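Phosphotriesterase homology protein (Escherichia coli, PDB 1BF6) hydrolyses phosphorylated glyceryl acetates, as well as aromatic acetates and propionates, and binds two zinc ions per subunit. Local coordinates at residues C36-D41 and H248-G253; T80-D85 and P89-T94; I125-G130 and P134-V139. All coordinates share one frame; numbering follows the deposited sequence.

In the fold
The chain, a TIM-barrel-type fold of the phosphotriesterase family, begins with strand 7-12 and soon reaches helix 32-44, where contact 1 opens. That contact closes only with 248-253, after strand 237-239, so it spans most of the protein. Contacts 2 and 3 both fall within this span and follow one another without crossing. Contact 2 closes a short loop between the end of strand 75-80 and helix 91-94. Contact 3 then joins strand 122-126 to the start of helix 134-150. Contacts 2 and 3 have centres about 10 Å apart and touch through Y83 with G126 and D85 with E136. Contact 1 lies elsewhere, its centre about 32 Å from that of contact 3, on the opposite side of the chain's centre.

Contact 1: residues C36-D41 and H248-G253; sequences CQEMND and HLKANG
A salt-bridge network of E38, D41 and K250 joins helix 32-44 to the long loop that follows strand 237-239. K250 reaches across from the loop and places its ammonium between two carboxylates of the helix. D41 OD2 accepts K250 NZ at 2.8 Å through its anti lone pair. K250 NZ lies 3.0 Å from E38 OE1, which it meets from above the carboxylate plane, 58° out of it. Two bends in the lysine chain, at chi3 and chi4 (-67° and -71°), turn its end back toward the helix.

E38 also holds the loop backbone. Its OE2 accepts the N-H of K250 at 2.8 Å, in a nearly straight bond that arrives almost along the C-O axis. A water donates to E38 OE2 at 2.7 Å and accepts the N-H of A251 at 2.9 Å. One carboxylate thus grips two successive amides of the loop, one directly and one through water. L249 lies alongside, its CB 3.9 Å from E38 OE2.

Both charged ends have further partners in the same loop: D258 makes a second salt bridge to K250 NZ, and the N-H of Y257 bonds to E38 OE1. L249 also packs on F34 and I35 of helix 32-44. M39 of that helix leans on V68 and T72 of helix 62-72.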
loop_
_atom_site.group_PDB
_atom_site.type_symbol
_atom_site.label_atom_id
_atom_site.label_comp_id
_atom_site.label_asym_id
_atom_site.label_seq_id
_atom_site.Cartn_x
_atom_site.Cartn_y
_atom_site.Cartn_z
ATOM N N CYS A 36 8.725 -3.226 -16.169
ATOM C CA CYS A 36 8.245 -2.294 -17.190
ATOM C C CYS A 36 7.153 -2.957 -18.049
ATOM O O CYS A 36 6.158 -2.324 -18.391
ATOM C CB CYS A 36 9.384 -1.841 -18.101
ATOM S SG CYS A 36 10.478 -0.604 -17.379
ATOM N N GLN A 37 7.339 -4.231 -18.395
ATOM C CA GLN A 37 6.350 -4.951 -19.203
ATOM C C GLN A 37 5.034 -5.073 -18.433
ATOM O O GLN A 37 3.952 -4.903 -19.012
ATOM C CB GLN A 37 6.879 -6.339 -19.600
ATOM C CG GLN A 37 7.996 -6.296 -20.654
ATOM C CD GLN A 37 8.927 -7.519 -20.618
ATOM O OE1 GLN A 37 8.540 -8.621 -20.201
ATOM N NE2 GLN A 37 10.168 -7.317 -21.050
ATOM N N GLU A 38 5.128 -5.326 -17.126
ATOM C CA GLU A 38 3.948 -5.444 -16.272
ATOM C C GLU A 38 3.199 -4.111 -16.190
ATOM O O GLU A 38 1.975 -4.089 -16.097
ATOM C CB GLU A 38 4.348 -5.891 -14.868
ATOM C CG GLU A 38 4.977 -7.289 -14.804
ATOM C CD GLU A 38 3.965 -8.413 -14.607
ATOM O OE1 GLU A 38 2.754 -8.147 -14.436
ATOM O OE2 GLU A 38 4.396 -9.586 -14.593
ATOM N N MET A 39 3.935 -3.001 -16.211
ATOM C CA MET A 39 3.298 -1.684 -16.136
ATOM C C MET A 39 2.586 -1.393 -17.451
ATOM O O MET A 39 1.509 -0.813 -17.448
ATOM C CB MET A 39 4.310 -0.581 -15.783
ATOM C CG MET A 39 4.933 -0.720 -14.382
ATOM S SD MET A 39 3.776 -0.792 -12.996
ATOM C CE MET A 39 3.875 -2.558 -12.510
ATOM N N ASN A 40 3.166 -1.830 -18.567
ATOM C CA ASN A 40 2.535 -1.649 -19.874
ATOM C C ASN A 40 1.231 -2.453 -19.925
ATOM O O ASN A 40 0.229 -1.984 -20.468
ATOM C CB ASN A 40 3.465 -2.090 -21.009
ATOM C CG ASN A 40 4.612 -1.124 -21.240
ATOM O OD1 ASN A 40 5.656 -1.501 -21.777
ATOM N ND2 ASN A 40 4.418 0.127 -20.864
ATOM N N ASP A 41 1.236 -3.650 -19.333
ATOM C CA ASP A 41 0.039 -4.498 -19.289
ATOM C C ASP A 41 -1.043 -3.802 -18.457
ATOM O O ASP A 41 -2.228 -3.835 -18.794
ATOM C CB ASP A 41 0.350 -5.863 -18.652
ATOM C CG ASP A 41 1.321 -6.710 -19.478
ATOM O OD1 ASP A 41 1.726 -6.294 -20.588
ATOM O OD2 ASP A 41 1.688 -7.800 -18.990
ATOM N N HIS A 248 6.214 -13.650 -8.461
ATOM C CA HIS A 248 4.870 -13.104 -8.663
ATOM C C HIS A 248 4.723 -12.560 -10.098
ATOM O O HIS A 248 3.609 -12.405 -10.601
ATOM C CB HIS A 248 4.580 -11.966 -7.663
ATOM C CG HIS A 248 4.480 -12.407 -6.234
ATOM N ND1 HIS A 248 4.701 -11.548 -5.176
ATOM C CD2 HIS A 248 4.139 -13.596 -5.683
ATOM C CE1 HIS A 248 4.494 -12.186 -4.038
ATOM N NE2 HIS A 248 4.153 -13.431 -4.318
ATOM N N LEU A 249 5.849 -12.242 -10.730
ATOM C CA LEU A 249 5.878 -11.705 -12.085
ATOM C C LEU A 249 5.512 -12.776 -13.120
ATOM O O LEU A 249 5.857 -13.941 -12.962
ATOM C CB LEU A 249 7.261 -11.131 -12.389
ATOM C CG LEU A 249 7.795 -10.073 -11.399
ATOM C CD1 LEU A 249 9.121 -9.524 -11.921
ATOM C CD2 LEU A 249 6.781 -8.952 -11.204
ATOM N N LYS A 250 4.785 -12.373 -14.159
ATOM C CA LYS A 250 4.359 -13.307 -15.206
ATOM C C LYS A 250 5.534 -13.983 -15.921
ATOM O O LYS A 250 5.478 -15.180 -16.195
ATOM C CB LYS A 250 3.416 -12.615 -16.211
ATOM C CG LYS A 250 2.097 -12.149 -15.573
ATOM C CD LYS A 250 0.993 -11.862 -16.583
ATOM C CE LYS A 250 1.297 -10.671 -17.462
ATOM N NZ LYS A 250 1.223 -9.390 -16.707
ATOM N N ALA A 251 6.596 -13.225 -16.198
ATOM C CA ALA A 251 7.786 -13.758 -16.866
ATOM C C ALA A 251 8.445 -14.898 -16.074
ATOM O O ALA A 251 9.194 -15.692 -16.641
ATOM C CB ALA A 251 8.799 -12.645 -17.121
ATOM N N ASN A 252 8.176 -14.954 -14.769
ATOM C CA ASN A 252 8.714 -15.995 -13.893
ATOM C C ASN A 252 7.669 -17.043 -13.517
ATOM O O ASN A 252 7.823 -17.755 -12.531
ATOM C CB ASN A 252 9.310 -15.370 -12.626
ATOM C CG ASN A 252 10.504 -14.511 -12.921
ATOM O OD1 ASN A 252 11.339 -14.865 -13.748
ATOM N ND2 ASN A 252 10.584 -13.355 -12.270
ATOM N N GLY A 253 6.596 -17.125 -14.304
ATOM C CA GLY A 253 5.540 -18.092 -14.041
ATOM C C GLY A 253 4.521 -17.658 -13.011
ATOM O O GLY A 253 3.775 -18.482 -12.489
HETATM O O HOH W 1 6.685 -10.318 -15.820
#

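Contact 2: residues T80-D85 and P89-T94; sequences TGYYQD and PEHVAT
The two backbones run well apart, their nearest CA atoms, those of Y82 and V92, being 8.3 Å from each other. The contacts across the gap are made by side chains. Y82 does most of this. Its ring reaches from the loop after strand 75-80 to P89, just before the short, weakly bonded helix 91-94, and to H91 and V92 within it.

The polar end is met by H91. H91 NE2 donates to Y82 OH at 2.8 Å, and the hydroxyl oxygen lies in the imidazole plane, only 1° out of it. The two rings stand nearly perpendicular, with planes at 86°, and meet rim to rim, neither over the other's face. The imidazole is set there by a chi1 of 69°, which puts CG between the backbone N and the carbonyl carbon. P89 CB lies over one face of this imidazole, offset toward its rim. Y82 OH has a second partner in E103 OE1 of helix 97-109. The hydroxyl is therefore held between a histidine donor and a carboxylate, which would probably fix how it turns.

The rest of the ring meets apolar atoms. V92 CG2 packs tightly on Y82 CD2, at 3.3 Å, and approaches the ring obliquely. P89 CD comes to the ring edge, in its plane, 3.8 Å from Y82 CE2. V139 of helix 134-150 touches both Y82 and V92, and L100 of helix 97-109 also packs on Y82.

The arrangement belongs to a loop at the C-terminal end of a barrel strand. In TIM-barrel enzymes such loops surround the active site. Here the side chain of Y82 is about 12 Å from a zinc ion.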
loop_
_atom_site.group_PDB
_atom_site.type_symbol
_atom_site.label_atom_id
_atom_site.label_comp_id
_atom_site.label_asym_id
_atom_site.label_seq_id
_atom_site.Cartn_x
_atom_site.Cartn_y
_atom_site.Cartn_z
ATOM N N THR A 80 7.574 7.226 2.107
ATOM C CA THR A 80 8.603 7.461 3.126
ATOM C C THR A 80 8.106 6.857 4.435
ATOM O O THR A 80 6.906 6.904 4.736
ATOM C CB THR A 80 8.921 8.982 3.355
ATOM O OG1 THR A 80 9.918 9.093 4.384
ATOM C CG2 THR A 80 7.681 9.760 3.793
ATOM N N GLY A 81 9.013 6.251 5.202
ATOM C CA GLY A 81 8.613 5.675 6.476
ATOM C C GLY A 81 9.519 4.553 6.948
ATOM O O GLY A 81 10.648 4.419 6.475
ATOM N N TYR A 82 9.043 3.806 7.933
ATOM C CA TYR A 82 9.761 2.653 8.477
ATOM C C TYR A 82 8.769 1.491 8.509
ATOM O O TYR A 82 7.588 1.670 8.835
ATOM C CB TYR A 82 10.361 2.956 9.856
ATOM C CG TYR A 82 11.645 3.764 9.764
ATOM C CD1 TYR A 82 11.617 5.164 9.729
ATOM C CD2 TYR A 82 12.891 3.127 9.671
ATOM C CE1 TYR A 82 12.790 5.905 9.598
ATOM C CE2 TYR A 82 14.074 3.858 9.544
ATOM C CZ TYR A 82 14.018 5.248 9.504
ATOM O OH TYR A 82 15.177 5.974 9.322
ATOM N N TYR A 83 9.267 0.303 8.176
ATOM C CA TYR A 83 8.462 -0.912 8.047
ATOM C C TYR A 83 7.816 -1.537 9.287
ATOM O O TYR A 83 6.663 -1.256 9.589
ATOM C CB TYR A 83 9.282 -1.928 7.254
ATOM C CG TYR A 83 8.513 -3.111 6.705
ATOM C CD1 TYR A 83 7.148 -3.034 6.446
ATOM C CD2 TYR A 83 9.170 -4.315 6.452
ATOM C CE1 TYR A 83 6.454 -4.132 5.955
ATOM C CE2 TYR A 83 8.495 -5.411 5.958
ATOM C CZ TYR A 83 7.138 -5.320 5.715
ATOM O OH TYR A 83 6.478 -6.439 5.268
ATOM N N GLN A 84 8.493 -2.488 9.924
ATOM C CA GLN A 84 7.982 -3.127 11.132
ATOM C C GLN A 84 9.172 -3.538 11.995
ATOM O O GLN A 84 10.320 -3.520 11.535
ATOM C CB GLN A 84 7.075 -4.324 10.832
ATOM C CG GLN A 84 7.671 -5.352 9.917
ATOM C CD GLN A 84 6.790 -6.566 9.793
ATOM O OE1 GLN A 84 6.450 -7.202 10.787
ATOM N NE2 GLN A 84 6.411 -6.899 8.565
ATOM N N ASP A 85 8.877 -3.893 13.237
ATOM C CA ASP A 85 9.896 -4.238 14.224
ATOM C C ASP A 85 11.068 -5.097 13.766
ATOM O O ASP A 85 12.226 -4.673 13.856
ATOM C CB ASP A 85 9.261 -4.834 15.469
ATOM C CG ASP A 85 10.143 -4.670 16.677
ATOM O OD1 ASP A 85 10.118 -3.577 17.289
ATOM O OD2 ASP A 85 10.913 -5.605 16.979
ATOM N N PRO A 89 16.079 -0.657 11.065
ATOM C CA PRO A 89 17.538 -0.515 11.168
ATOM C C PRO A 89 17.761 -0.187 12.660
ATOM O O PRO A 89 16.809 0.173 13.370
ATOM C CB PRO A 89 17.831 0.727 10.317
ATOM C CG PRO A 89 16.706 0.757 9.334
ATOM C CD PRO A 89 15.512 0.355 10.150
ATOM N N GLU A 90 18.998 -0.313 13.134
ATOM C CA GLU A 90 19.328 -0.031 14.537
ATOM C C GLU A 90 18.928 1.375 14.983
ATOM O O GLU A 90 18.445 1.566 16.098
ATOM C CB GLU A 90 20.839 -0.196 14.770
ATOM C CG GLU A 90 21.408 -1.573 14.394
ATOM C CD GLU A 90 20.956 -2.693 15.327
ATOM O OE1 GLU A 90 20.291 -2.398 16.352
ATOM O OE2 GLU A 90 21.279 -3.874 15.039
ATOM N N HIS A 91 19.112 2.347 14.093
ATOM C CA HIS A 91 18.817 3.746 14.400
ATOM C C HIS A 91 17.373 4.141 14.712
ATOM O O HIS A 91 17.117 5.271 15.140
ATOM C CB HIS A 91 19.451 4.683 13.362
ATOM C CG HIS A 91 18.832 4.618 11.996
ATOM N ND1 HIS A 91 19.506 4.130 10.899
ATOM C CD2 HIS A 91 17.647 5.086 11.529
ATOM C CE1 HIS A 91 18.774 4.312 9.814
ATOM N NE2 HIS A 91 17.641 4.892 10.170
ATOM N N VAL A 92 16.417 3.240 14.480
ATOM C CA VAL A 92 15.042 3.574 14.824
ATOM C C VAL A 92 14.951 3.683 16.356
ATOM O O VAL A 92 14.219 4.519 16.889
ATOM C CB VAL A 92 14.031 2.536 14.276
ATOM C CG1 VAL A 92 12.633 2.807 14.836
ATOM C CG2 VAL A 92 14.021 2.596 12.757
ATOM N N ALA A 93 15.735 2.872 17.064
ATOM C CA ALA A 93 15.727 2.911 18.525
ATOM C C ALA A 93 16.551 4.073 19.094
ATOM O O ALA A 93 16.154 4.683 20.082
ATOM C CB ALA A 93 16.228 1.584 19.101
ATOM N N THR A 94 17.675 4.387 18.449
ATOM C CA THR A 94 18.572 5.439 18.924
ATOM C C THR A 94 18.221 6.865 18.530
ATOM O O THR A 94 18.612 7.815 19.217
ATOM C CB THR A 94 20.033 5.141 18.565
ATOM O OG1 THR A 94 20.200 5.109 17.142
ATOM C CG2 THR A 94 20.459 3.811 19.179
#

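Contact 3: residues I125-G130 and P134-V139; sequences IGTSEG and PLEEKV
E136 and S128 make the tight part of this contact. The carboxylate of E136 lies against the chain just beyond strand 122-126 and takes both donors of S128. E136 OE2 receives the S128 hydroxyl at 2.7 Å, on the syn side and 17° out of the carboxylate plane. E136 OE1 receives the S128 N-H at 2.9 Å, from 35° above that plane. The glutamate chain is extended beyond CG (chi2 163°), which carries the carboxylate from the helix to the loop. On the way E136 CG passes G126 O at 3.4 Å, and E136 OE1 lies 3.3 Å from T127 CA.

The contact ties the end of strand 122-126, and the chain just beyond it, to the first turns of helix 134-150, within the beta-alpha-beta unit that goes on to strand 154-157. The carboxylate has two more donors nearby, the N-H of T133 at OE1 and the N-H of D85 at OE2. Four bonds thus hold this buried group and fix its rotation. With an alanine here the carboxylate is gone, and the S128 hydroxyl and the amides of S128, T133 and D85 are likely to be left without this acceptor, with the loop freer to shift.

Packing is looser toward the buried strand end, where I125 CG2 and V139 CG1 are 4.4 Å apart. I125 also meets F140 and A143 of the same helix. Past S128 the chain leaves the helix: E129 points away from it, and E129 and G130 face solvent.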
loop_
_atom_site.group_PDB
_atom_site.type_symbol
_atom_site.label_atom_id
_atom_site.label_comp_id
_atom_site.label_asym_id
_atom_site.label_seq_id
_atom_site.Cartn_x
_atom_site.Cartn_y
_atom_site.Cartn_z
ATOM N N ILE A 125 3.750 1.856 6.834
ATOM C CA ILE A 125 4.136 1.789 8.229
ATOM C C ILE A 125 3.385 0.664 8.899
ATOM O O ILE A 125 2.154 0.650 8.950
ATOM C CB ILE A 125 4.024 3.177 8.930
ATOM C CG1 ILE A 125 2.589 3.670 8.976
ATOM C CG2 ILE A 125 4.865 4.219 8.149
ATOM C CD1 ILE A 125 2.428 4.945 9.813
ATOM N N GLY A 126 4.141 -0.332 9.350
ATOM C CA GLY A 126 3.506 -1.485 9.947
ATOM C C GLY A 126 3.684 -1.817 11.407
ATOM O O GLY A 126 4.478 -1.216 12.142
ATOM N N THR A 127 2.860 -2.762 11.830
ATOM C CA THR A 127 2.891 -3.279 13.179
ATOM C C THR A 127 3.059 -4.796 13.060
ATOM O O THR A 127 2.829 -5.381 11.987
ATOM C CB THR A 127 1.615 -2.919 13.970
ATOM O OG1 THR A 127 0.456 -3.257 13.198
ATOM C CG2 THR A 127 1.594 -1.418 14.311
ATOM N N SER A 128 3.499 -5.423 14.145
ATOM C CA SER A 128 3.730 -6.863 14.160
ATOM C C SER A 128 2.432 -7.651 14.321
ATOM O O SER A 128 1.368 -7.075 14.556
ATOM C CB SER A 128 4.724 -7.219 15.278
ATOM O OG SER A 128 6.009 -6.705 14.980
ATOM N N GLU A 129 2.519 -8.972 14.189
ATOM C CA GLU A 129 1.342 -9.813 14.328
ATOM C C GLU A 129 0.786 -9.851 15.750
ATOM O O GLU A 129 1.436 -10.350 16.675
ATOM C CB GLU A 129 1.640 -11.234 13.838
ATOM C CG GLU A 129 0.433 -12.170 13.902
ATOM C CD GLU A 129 0.663 -13.512 13.194
ATOM O OE1 GLU A 129 1.757 -13.737 12.616
ATOM O OE2 GLU A 129 -0.273 -14.334 13.199
ATOM N N GLY A 130 -0.408 -9.293 15.926
ATOM C CA GLY A 130 -1.058 -9.304 17.221
ATOM C C GLY A 130 -0.502 -8.352 18.264
ATOM O O GLY A 130 -0.887 -8.422 19.432
ATOM N N PRO A 134 7.090 -1.333 21.060
ATOM C CA PRO A 134 7.481 0.037 21.414
ATOM C C PRO A 134 8.102 0.800 20.230
ATOM O O PRO A 134 7.823 1.988 20.039
ATOM C CB PRO A 134 8.502 -0.191 22.531
ATOM C CG PRO A 134 7.931 -1.356 23.249
ATOM C CD PRO A 134 7.517 -2.284 22.102
ATOM N N LEU A 135 8.928 0.132 19.423
ATOM C CA LEU A 135 9.543 0.798 18.277
ATOM C C LEU A 135 8.527 1.124 17.184
ATOM O O LEU A 135 8.648 2.133 16.493
ATOM C CB LEU A 135 10.692 -0.031 17.701
ATOM C CG LEU A 135 11.929 -0.162 18.597
ATOM C CD1 LEU A 135 12.982 -0.996 17.874
ATOM C CD2 LEU A 135 12.490 1.220 18.912
ATOM N N GLU A 136 7.557 0.237 16.992
ATOM C CA GLU A 136 6.506 0.479 16.003
ATOM C C GLU A 136 5.642 1.664 16.468
ATOM O O GLU A 136 5.281 2.523 15.663
ATOM C CB GLU A 136 5.663 -0.779 15.818
ATOM C CG GLU A 136 6.359 -1.807 14.937
ATOM C CD GLU A 136 5.780 -3.200 15.052
ATOM O OE1 GLU A 136 4.822 -3.419 15.820
ATOM O OE2 GLU A 136 6.302 -4.092 14.359
ATOM N N GLU A 137 5.336 1.716 17.764
ATOM C CA GLU A 137 4.556 2.819 18.315
ATOM C C GLU A 137 5.260 4.143 18.016
ATOM O O GLU A 137 4.633 5.102 17.561
ATOM C CB GLU A 137 4.374 2.670 19.823
ATOM C CG GLU A 137 3.658 3.874 20.446
ATOM C CD GLU A 137 3.483 3.761 21.943
ATOM O OE1 GLU A 137 4.385 3.218 22.622
ATOM O OE2 GLU A 137 2.452 4.236 22.448
ATOM N N LYS A 138 6.571 4.170 18.247
ATOM C CA LYS A 138 7.401 5.352 18.011
ATOM C C LYS A 138 7.349 5.753 16.536
ATOM O O LYS A 138 7.251 6.939 16.204
ATOM C CB LYS A 138 8.841 5.048 18.415
ATOM C CG LYS A 138 9.819 6.196 18.329
ATOM C CD LYS A 138 11.220 5.645 18.602
ATOM C CE LYS A 138 12.238 6.719 18.868
ATOM N NZ LYS A 138 13.542 6.067 19.220
ATOM N N VAL A 139 7.428 4.763 15.643
ATOM C CA VAL A 139 7.356 5.062 14.213
ATOM C C VAL A 139 5.964 5.648 13.856
ATOM O O VAL A 139 5.874 6.610 13.104
ATOM C CB VAL A 139 7.704 3.812 13.349
ATOM C CG1 VAL A 139 7.279 4.028 11.882
ATOM C CG2 VAL A 139 9.225 3.561 13.394
#